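Local structure of riboflavin kinase, putative (Trypanosoma brucei, 3BNW) at residues 15-19 with 117-123; 60-64 with 146-151; 64-70 with 111-117. The protein probably catalyses the ATP-dependent phosphorylation of riboflavin to FMN, the single step of the ATP route of FMN biosynthesis. All coordinates share one frame. Residue numbers count along the deposited sequence, not the author numbering.

All three contacts are built on one antiparallel sheet. Contact 1 pairs strand 18-25 with one edge of strand 115-126, and contact 3 pairs strand 58-69 with the other edge, sharing Lys-117 with contact 1. Contact 2, the most buried, lays helix 133-151 against strand 58-69; it meets contact 3 at Gly-64, and Tyr-61 and Trp-63 bond through their backbones to the strand of contact 1. Contacts 1 and 3 are partly buried, contact 3 with exposed Gln-68 and Pro-70 at its end. Contact 2 has no hydrogen bond across it and relies on aromatic and aliphatic packing, contact 1 combines a short ladder with phenylalanine packing, and contact 3 has four backbone bonds and ordered water.

Contact 1 of 3, residues 15-19 with 117-123; sequences FQPFF and KIIVLGE
Segment 15-19 enters the sheet as an extended loop that becomes strand at Phe-18 and runs antiparallel (172°) to strand 117-123. Phe-18 and Val-120 form the hydrogen-bonded pair (CA-CA 5.5 Å), with Val-120 N to Phe-18 O at 3.0 Å and a weak return bond from Phe-18 N to Val-120 O at 3.3 Å. Phe-19 and Ile-119 form the next, non-hydrogen-bonded pair, CA-CA 4.5 Å. Val-120 (chi1 t) is the bump that fills the hollow between two rings: its CG1 abuts the edge of Phe-15 (t) at CZ, 3.5 Å, while its CB lies over the face of Phe-18 (p), 3.9 Å from the centroid. Gly-122, in a classic beta bulge with Leu-121 opposite Tyr-61, gives Phe-15 a flat seat, Gly-122 CA 3.8 Å from the centroid of the Phe-15 ring (CH-pi). Pro-17 sets its CA 3.2 Å from Val-120 O. On the other face of the sheet, the edge of Phe-19 (t) meets Ile-119, CD2 to CG1 3.8 Å. Outside these segments, Tyr-55 meets Phe-15 edge-to-face and Phe-175 stacks on Phe-18. With two backbone bonds, one weak, and several ring contacts, cohesion probably owes much to apolar packing.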
loop_
_atom_site.group_PDB
_atom_site.type_symbol
_atom_site.label_atom_id
_atom_site.label_comp_id
_atom_site.label_asym_id
_atom_site.label_seq_id
_atom_site.Cartn_x
_atom_site.Cartn_y
_atom_site.Cartn_z
ATOM N N PHE A 15 11.769 4.055 -10.863
ATOM C CA PHE A 15 10.601 4.066 -9.995
ATOM C C PHE A 15 10.622 5.295 -9.107
ATOM O O PHE A 15 11.562 5.496 -8.343
ATOM C CB PHE A 15 10.533 2.806 -9.123
ATOM C CG PHE A 15 9.255 2.696 -8.332
ATOM C CD1 PHE A 15 8.155 2.051 -8.861
ATOM C CD2 PHE A 15 9.143 3.281 -7.077
ATOM C CE1 PHE A 15 6.974 1.971 -8.156
ATOM C CE2 PHE A 15 7.962 3.206 -6.362
ATOM C CZ PHE A 15 6.876 2.546 -6.904
ATOM N N GLN A 16 9.568 6.102 -9.199
ATOM C CA GLN A 16 9.423 7.299 -8.374
ATOM C C GLN A 16 8.621 6.987 -7.103
ATOM O O GLN A 16 7.426 6.691 -7.186
ATOM C CB GLN A 16 8.742 8.410 -9.187
ATOM C CG GLN A 16 8.275 9.624 -8.372
ATOM C CD GLN A 16 9.422 10.391 -7.719
ATOM O OE1 GLN A 16 10.297 10.927 -8.404
ATOM N NE2 GLN A 16 9.411 10.455 -6.392
ATOM N N PRO A 17 9.268 7.050 -5.921
ATOM C CA PRO A 17 8.514 6.824 -4.692
ATOM C C PRO A 17 7.571 7.979 -4.401
ATOM O O PRO A 17 7.796 9.096 -4.863
ATOM C CB PRO A 17 9.601 6.742 -3.606
ATOM C CG PRO A 17 10.878 6.623 -4.316
ATOM C CD PRO A 17 10.683 7.320 -5.623
ATOM N N PHE A 18 6.521 7.705 -3.637
ATOM C CA PHE A 18 5.530 8.716 -3.320
ATOM C C PHE A 18 4.840 8.431 -2.000
ATOM O O PHE A 18 5.075 7.407 -1.363
ATOM C CB PHE A 18 4.494 8.827 -4.447
ATOM C CG PHE A 18 3.644 7.594 -4.623
ATOM C CD1 PHE A 18 2.489 7.417 -3.871
ATOM C CD2 PHE A 18 3.993 6.623 -5.548
ATOM C CE1 PHE A 18 1.704 6.288 -4.025
ATOM C CE2 PHE A 18 3.213 5.493 -5.713
ATOM C CZ PHE A 18 2.063 5.324 -4.948
ATOM N N PHE A 19 3.991 9.374 -1.604
ATOM C CA PHE A 19 3.198 9.291 -0.389
ATOM C C PHE A 19 1.725 9.354 -0.780
ATOM O O PHE A 19 1.359 10.066 -1.717
ATOM C CB PHE A 19 3.565 10.459 0.532
ATOM C CG PHE A 19 2.699 10.573 1.758
ATOM C CD1 PHE A 19 1.694 11.532 1.826
ATOM C CD2 PHE A 19 2.897 9.733 2.846
ATOM C CE1 PHE A 19 0.896 11.646 2.957
ATOM C CE2 PHE A 19 2.107 9.838 3.978
ATOM C CZ PHE A 19 1.103 10.796 4.034
ATOM N N LYS A 117 -2.158 5.867 5.658
ATOM C CA LYS A 117 -1.090 6.628 5.052
ATOM C C LYS A 117 -0.049 5.630 4.597
ATOM O O LYS A 117 0.324 4.752 5.365
ATOM C CB LYS A 117 -0.491 7.594 6.078
ATOM C CG LYS A 117 -1.479 8.608 6.633
ATOM C CD LYS A 117 -0.869 9.418 7.767
ATOM C CE LYS A 117 -1.943 10.095 8.622
ATOM N NZ LYS A 117 -1.364 10.819 9.788
ATOM N N ILE A 118 0.402 5.739 3.350
ATOM C CA ILE A 118 1.444 4.841 2.850
ATOM C C ILE A 118 2.550 5.600 2.124
ATOM O O ILE A 118 2.296 6.608 1.466
ATOM C CB ILE A 118 0.876 3.708 1.933
ATOM C CG1 ILE A 118 0.116 4.280 0.736
ATOM C CG2 ILE A 118 -0.041 2.776 2.727
ATOM C CD1 ILE A 118 -0.142 3.262 -0.369
ATOM N N ILE A 119 3.781 5.120 2.292
ATOM C CA ILE A 119 4.911 5.528 1.465
ATOM C C ILE A 119 5.267 4.328 0.571
ATOM O O ILE A 119 5.621 3.262 1.076
ATOM C CB ILE A 119 6.119 5.962 2.330
ATOM C CG1 ILE A 119 5.761 7.221 3.131
ATOM C CG2 ILE A 119 7.348 6.229 1.457
ATOM C CD1 ILE A 119 6.883 7.787 3.991
ATOM N N VAL A 120 5.133 4.496 -0.746
ATOM C CA VAL A 120 5.429 3.429 -1.709
ATOM C C VAL A 120 6.868 3.566 -2.181
ATOM O O VAL A 120 7.207 4.542 -2.826
ATOM C CB VAL A 120 4.481 3.471 -2.939
ATOM C CG1 VAL A 120 4.959 2.520 -4.012
ATOM C CG2 VAL A 120 3.064 3.127 -2.544
ATOM N N LEU A 121 7.702 2.579 -1.865
ATOM C CA LEU A 121 9.141 2.676 -2.097
ATOM C C LEU A 121 9.626 1.861 -3.291
ATOM O O LEU A 121 10.731 2.090 -3.779
ATOM C CB LEU A 121 9.901 2.259 -0.838
ATOM C CG LEU A 121 9.718 3.210 0.355
ATOM C CD1 LEU A 121 10.157 2.552 1.653
ATOM C CD2 LEU A 121 10.467 4.509 0.123
ATOM N N GLY A 122 8.825 0.912 -3.772
ATOM C CA GLY A 122 9.221 0.166 -4.964
ATOM C C GLY A 122 8.180 -0.792 -5.502
ATOM O O GLY A 122 7.120 -1.001 -4.894
ATOM N N GLU A 123 8.523 -1.408 -6.630
ATOM C CA GLU A 123 7.632 -2.318 -7.339
ATOM C C GLU A 123 8.124 -3.764 -7.295
ATOM O O GLU A 123 9.322 -4.027 -7.404
ATOM C CB GLU A 123 7.478 -1.860 -8.784
ATOM C CG GLU A 123 8.764 -1.852 -9.602
ATOM C CD GLU A 123 8.628 -1.040 -10.860
ATOM O OE1 GLU A 123 7.490 -0.641 -11.178
ATOM O OE2 GLU A 123 9.655 -0.787 -11.530
#

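Contact 2 of 3, residues 60-64 with 146-151; sequences VYGWG and FTRDML
Helix 146-151 lies across strand 60-64, axes 8.6 Å apart at closest approach and crossing at -59°; the nearest CA pairs are Tyr-61 with Thr-147 (6.0 Å) and Gly-62 with Leu-151 (7.2 Å). Tyr-61 adopts the p rotamer with chi2 near 90°, which stands its ring up against the helix. Phe-146 (t, chi2 68°) turns its edge to the Tyr-61 face in an offset edge-to-face pair, centroids 5.7 Å apart and planes at 80°. Thr-147 (m) brings OG1 to 3.4 Å from Tyr-61 CB. Met-150 CB lies 3.8 Å from Tyr-61 CE1, and its m, m, m chain curls so that CE comes 3.6 Å from Tyr-61 OH. Leu-151 (m, t) reaches between the aromatics: CD2 sits over the face of the Trp-63 (m, chi2 102°) indole, 3.7 Å from CE2, and at the edge of Tyr-61, 4.5 Å from CD1. Leu-151 CD1 approaches Gly-62 O at 3.5 Å. This is helix-on-sheet packing, joining helix 133-151 to one face of the sheet. No hydrogen bond crosses the interface; Tyr-61 OH bonds to Gln-11, Trp-63 NE1 to Leu-156 O and Thr-147 OG1 to Asp-143 O, and the contact itself is apolar.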
loop_
_atom_site.group_PDB
_atom_site.type_symbol
_atom_site.label_atom_id
_atom_site.label_comp_id
_atom_site.label_asym_id
_atom_site.label_seq_id
_atom_site.Cartn_x
_atom_site.Cartn_y
_atom_site.Cartn_z
ATOM N N VAL A 60 3.083 -3.107 -5.538
ATOM C CA VAL A 60 4.130 -2.263 -4.956
ATOM C C VAL A 60 4.267 -2.546 -3.469
ATOM O O VAL A 60 3.456 -3.259 -2.899
ATOM C CB VAL A 60 3.846 -0.752 -5.174
ATOM C CG1 VAL A 60 3.791 -0.437 -6.664
ATOM C CG2 VAL A 60 2.565 -0.321 -4.467
ATOM N N TYR A 61 5.301 -1.972 -2.857
ATOM C CA TYR A 61 5.595 -2.196 -1.453
ATOM C C TYR A 61 6.115 -0.936 -0.771
ATOM O O TYR A 61 6.537 0.014 -1.430
ATOM C CB TYR A 61 6.612 -3.333 -1.315
ATOM C CG TYR A 61 7.985 -3.032 -1.880
ATOM C CD1 TYR A 61 8.977 -2.466 -1.082
ATOM C CD2 TYR A 61 8.296 -3.314 -3.202
ATOM C CE1 TYR A 61 10.237 -2.184 -1.588
ATOM C CE2 TYR A 61 9.556 -3.041 -3.715
ATOM C CZ TYR A 61 10.524 -2.472 -2.901
ATOM O OH TYR A 61 11.781 -2.193 -3.398
ATOM N N GLY A 62 6.088 -0.938 0.559
ATOM C CA GLY A 62 6.612 0.180 1.340
ATOM C C GLY A 62 6.153 0.143 2.781
ATOM O O GLY A 62 5.838 -0.917 3.309
ATOM N N TRP A 63 6.106 1.314 3.411
ATOM C CA TRP A 63 5.677 1.448 4.803
ATOM C C TRP A 63 4.320 2.116 4.867
ATOM O O TRP A 63 4.040 3.019 4.086
ATOM C CB TRP A 63 6.670 2.299 5.589
ATOM C CG TRP A 63 8.015 1.690 5.715
ATOM C CD1 TRP A 63 9.124 2.018 5.007
ATOM C CD2 TRP A 63 8.401 0.647 6.614
ATOM N NE1 TRP A 63 10.181 1.243 5.404
ATOM C CE2 TRP A 63 9.765 0.390 6.389
ATOM C CE3 TRP A 63 7.725 -0.096 7.589
ATOM C CZ2 TRP A 63 10.476 -0.580 7.101
ATOM C CZ3 TRP A 63 8.431 -1.063 8.298
ATOM C CH2 TRP A 63 9.795 -1.293 8.049
ATOM N N GLY A 64 3.484 1.683 5.804
ATOM C CA GLY A 64 2.169 2.287 5.990
ATOM C C GLY A 64 1.761 2.388 7.441
ATOM O O GLY A 64 2.335 1.730 8.305
ATOM N N PHE A 146 9.748 -10.814 -0.142
ATOM C CA PHE A 146 10.512 -9.829 -0.898
ATOM C C PHE A 146 10.377 -8.458 -0.247
ATOM O O PHE A 146 11.374 -7.818 0.080
ATOM C CB PHE A 146 10.013 -9.778 -2.344
ATOM C CG PHE A 146 10.714 -8.761 -3.197
ATOM C CD1 PHE A 146 12.052 -8.925 -3.540
ATOM C CD2 PHE A 146 10.037 -7.646 -3.677
ATOM C CE1 PHE A 146 12.704 -7.989 -4.338
ATOM C CE2 PHE A 146 10.684 -6.708 -4.476
ATOM C CZ PHE A 146 12.018 -6.882 -4.805
ATOM N N THR A 147 9.132 -8.034 -0.052
ATOM C CA THR A 147 8.815 -6.779 0.622
ATOM C C THR A 147 9.518 -6.670 1.973
ATOM O O THR A 147 9.989 -5.600 2.340
ATOM C CB THR A 147 7.286 -6.638 0.828
ATOM O OG1 THR A 147 6.634 -6.570 -0.448
ATOM C CG2 THR A 147 6.951 -5.386 1.643
ATOM N N ARG A 148 9.589 -7.782 2.697
ATOM C CA ARG A 148 10.292 -7.833 3.978
ATOM C C ARG A 148 11.810 -7.763 3.828
ATOM O O ARG A 148 12.471 -7.082 4.605
ATOM C CB ARG A 148 9.891 -9.089 4.756
ATOM C CG ARG A 148 8.492 -8.983 5.303
ATOM C CD ARG A 148 8.138 -10.073 6.288
ATOM N NE ARG A 148 7.024 -9.630 7.122
ATOM C CZ ARG A 148 6.268 -10.418 7.880
ATOM N NH1 ARG A 148 6.481 -11.730 7.936
ATOM N NH2 ARG A 148 5.282 -9.880 8.589
ATOM N N ASP A 149 12.360 -8.465 2.839
ATOM C CA ASP A 149 13.805 -8.443 2.591
ATOM C C ASP A 149 14.282 -7.066 2.132
ATOM O O ASP A 149 15.363 -6.617 2.522
ATOM C CB ASP A 149 14.202 -9.514 1.562
ATOM C CG ASP A 149 14.097 -10.936 2.116
ATOM O OD1 ASP A 149 13.889 -11.104 3.340
ATOM O OD2 ASP A 149 14.227 -11.893 1.324
ATOM N N MET A 150 13.468 -6.401 1.314
ATOM C CA MET A 150 13.799 -5.067 0.807
ATOM C C MET A 150 13.764 -4.017 1.914
ATOM O O MET A 150 14.641 -3.162 1.988
ATOM C CB MET A 150 12.834 -4.656 -0.312
ATOM C CG MET A 150 12.946 -5.477 -1.597
ATOM S SD MET A 150 14.585 -5.504 -2.342
ATOM C CE MET A 150 14.903 -3.752 -2.479
ATOM N N LEU A 151 12.754 -4.094 2.776
ATOM C CA LEU A 151 12.561 -3.096 3.833
ATOM C C LEU A 151 13.559 -3.236 4.987
ATOM O O LEU A 151 13.671 -2.329 5.815
ATOM C CB LEU A 151 11.118 -3.136 4.360
ATOM C CG LEU A 151 10.031 -2.659 3.382
ATOM C CD1 LEU A 151 8.652 -2.965 3.939
ATOM C CD2 LEU A 151 10.153 -1.175 3.064
#

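Contact 3 of 3, residues 64-70 with 111-117; sequences GTVSQVP and FYGAVVK
Strand 64-69 runs antiparallel to strand 115-117, axes 4.8 Å apart and directions at 160°. Four backbone hydrogen bonds set the register: Thr-65 N to Lys-117 O (2.8 Å), Lys-117 N to Thr-65 O (3.1 Å), Ser-67 N to Val-115 O (3.0 Å) and Val-115 N to Ser-67 O (2.8 Å). Val-66 and Val-116 form the non-hydrogen-bonded pair between them, CA-CA 4.7 Å. CA-H...O contacts add Val-116 CA to Thr-65 O (3.4 Å) and, past the ladder where Gln-68 takes a left-handed backbone (53/49), Ala-114 CA to Gln-68 O (3.6 Å).

Apolar packing gathers on the Val-66 face. Val-66 (t) touches Ala-114 (CG1 to CB 4.0 Å) and lays CG2 over the face of the Phe-111 (p) ring, while its CG1 lies 3.9 Å from Phe-111 CD2; Val-69 (t) sets CG2 3.7 Å from Ala-114 CB. Phe-103 of strand 98-103 also packs on this cluster.

The Thr-65 and Ser-67 face is hydrated. One water links Thr-65 OG1 (3.1 Å), Ser-67 OG (2.9 Å) and Val-115 O (2.9 Å); Ser-67 OG also hydrogen-bonds to Ser-76 OG. Another water accepts from Lys-117 NZ (3.0 Å), which also bonds to Phe-165 O.

A type II turn from Phe-111 to Ala-114, with Gly-113 at 90/1, leads into strand 115-117. The pairing is a regular antiparallel ladder in the curled beta-sheet of the riboflavin kinase fold.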
loop_
_atom_site.group_PDB
_atom_site.type_symbol
_atom_site.label_atom_id
_atom_site.label_comp_id
_atom_site.label_asym_id
_atom_site.label_seq_id
_atom_site.Cartn_x
_atom_site.Cartn_y
_atom_site.Cartn_z
ATOM N N GLY A 64 3.484 1.683 5.804
ATOM C CA GLY A 64 2.169 2.287 5.990
ATOM C C GLY A 64 1.761 2.388 7.441
ATOM O O GLY A 64 2.335 1.730 8.305
ATOM N N THR A 65 0.761 3.220 7.704
ATOM C CA THR A 65 0.193 3.347 9.046
ATOM C C THR A 65 -1.329 3.414 8.954
ATOM O O THR A 65 -1.881 3.755 7.902
ATOM C CB THR A 65 0.723 4.615 9.779
ATOM O OG1 THR A 65 0.261 5.795 9.111
ATOM C CG2 THR A 65 2.250 4.620 9.814
ATOM N N VAL A 66 -1.992 3.084 10.058
ATOM C CA VAL A 66 -3.448 3.138 10.149
ATOM C C VAL A 66 -3.830 3.986 11.361
ATOM O O VAL A 66 -3.258 3.834 12.438
ATOM C CB VAL A 66 -4.063 1.715 10.238
ATOM C CG1 VAL A 66 -5.554 1.776 10.535
ATOM C CG2 VAL A 66 -3.823 0.970 8.947
ATOM N N SER A 67 -4.788 4.887 11.158
ATOM C CA SER A 67 -5.134 5.908 12.143
ATOM C C SER A 67 -6.613 6.253 12.065
ATOM O O SER A 67 -7.271 5.985 11.058
ATOM C CB SER A 67 -4.316 7.184 11.902
ATOM O OG SER A 67 -2.935 6.985 12.160
ATOM N N GLN A 68 -7.118 6.856 13.141
ATOM C CA GLN A 68 -8.513 7.293 13.232
ATOM C C GLN A 68 -9.497 6.157 12.911
ATOM O O GLN A 68 -10.433 6.317 12.123
ATOM C CB GLN A 68 -8.744 8.520 12.335
ATOM C CG GLN A 68 -8.003 9.764 12.818
ATOM C CD GLN A 68 -8.232 10.976 11.932
ATOM O OE1 GLN A 68 -8.215 10.876 10.702
ATOM N NE2 GLN A 68 -8.436 12.134 12.554
ATOM N N VAL A 69 -9.270 5.007 13.539
ATOM C CA VAL A 69 -10.126 3.844 13.347
ATOM C C VAL A 69 -11.399 4.046 14.170
ATOM O O VAL A 69 -11.312 4.301 15.369
ATOM C CB VAL A 69 -9.425 2.545 13.785
ATOM C CG1 VAL A 69 -10.337 1.340 13.566
ATOM C CG2 VAL A 69 -8.112 2.371 13.028
ATOM N N PRO A 70 -12.581 3.963 13.528
ATOM C CA PRO A 70 -13.849 4.107 14.252
ATOM C C PRO A 70 -13.900 3.268 15.532
ATOM O O PRO A 70 -13.658 2.064 15.488
ATOM C CB PRO A 70 -14.888 3.618 13.238
ATOM C CG PRO A 70 -14.280 3.903 11.908
ATOM C CD PRO A 70 -12.795 3.751 12.081
ATOM N N PHE A 111 -10.790 -2.124 9.417
ATOM C CA PHE A 111 -10.666 -0.708 9.767
ATOM C C PHE A 111 -11.203 0.183 8.646
ATOM O O PHE A 111 -10.553 1.145 8.230
ATOM C CB PHE A 111 -9.211 -0.355 10.119
ATOM C CG PHE A 111 -8.189 -0.998 9.223
ATOM C CD1 PHE A 111 -7.703 -2.267 9.506
ATOM C CD2 PHE A 111 -7.702 -0.336 8.110
ATOM C CE1 PHE A 111 -6.756 -2.867 8.685
ATOM C CE2 PHE A 111 -6.754 -0.932 7.284
ATOM C CZ PHE A 111 -6.283 -2.201 7.576
ATOM N N TYR A 112 -12.404 -0.146 8.174
ATOM C CA TYR A 112 -13.090 0.657 7.168
ATOM C C TYR A 112 -13.447 2.019 7.751
ATOM O O TYR A 112 -14.000 2.104 8.847
ATOM C CB TYR A 112 -14.349 -0.054 6.673
ATOM C CG TYR A 112 -14.052 -1.280 5.847
ATOM C CD1 TYR A 112 -13.643 -1.163 4.525
ATOM C CD2 TYR A 112 -14.174 -2.558 6.387
ATOM C CE1 TYR A 112 -13.360 -2.284 3.760
ATOM C CE2 TYR A 112 -13.894 -3.687 5.629
ATOM C CZ TYR A 112 -13.489 -3.542 4.315
ATOM O OH TYR A 112 -13.206 -4.648 3.547
ATOM N N GLY A 113 -13.119 3.078 7.013
ATOM C CA GLY A 113 -13.325 4.448 7.487
ATOM C C GLY A 113 -12.136 5.009 8.251
ATOM O O GLY A 113 -12.184 6.143 8.721
ATOM N N ALA A 114 -11.078 4.210 8.382
ATOM C CA ALA A 114 -9.841 4.652 9.006
ATOM C C ALA A 114 -8.972 5.315 7.957
ATOM O O ALA A 114 -9.025 4.952 6.781
ATOM C CB ALA A 114 -9.105 3.474 9.619
ATOM N N VAL A 115 -8.175 6.289 8.378
ATOM C CA VAL A 115 -7.239 6.932 7.470
ATOM C C VAL A 115 -5.988 6.065 7.365
ATOM O O VAL A 115 -5.386 5.684 8.363
ATOM C CB VAL A 115 -6.867 8.365 7.927
ATOM C CG1 VAL A 115 -5.904 9.008 6.932
ATOM C CG2 VAL A 115 -8.121 9.219 8.077
ATOM N N VAL A 116 -5.617 5.733 6.142
ATOM C CA VAL A 116 -4.394 4.994 5.904
ATOM C C VAL A 116 -3.405 5.918 5.209
ATOM O O VAL A 116 -3.768 6.672 4.306
ATOM C CB VAL A 116 -4.633 3.712 5.062
ATOM C CG1 VAL A 116 -5.277 4.045 3.730
ATOM C CG2 VAL A 116 -3.323 2.976 4.843
ATOM N N LYS A 117 -2.158 5.867 5.658
ATOM C CA LYS A 117 -1.090 6.628 5.052
ATOM C C LYS A 117 -0.049 5.630 4.597
ATOM O O LYS A 117 0.324 4.752 5.365
ATOM C CB LYS A 117 -0.491 7.594 6.078
ATOM C CG LYS A 117 -1.479 8.608 6.633
ATOM C CD LYS A 117 -0.869 9.418 7.767
ATOM C CE LYS A 117 -1.943 10.095 8.622
ATOM N NZ LYS A 117 -1.364 10.819 9.788
HETATM O O HOH W 1 0.048 8.492 11.109
HETATM O O HOH W 2 -2.770 6.519 9.255
#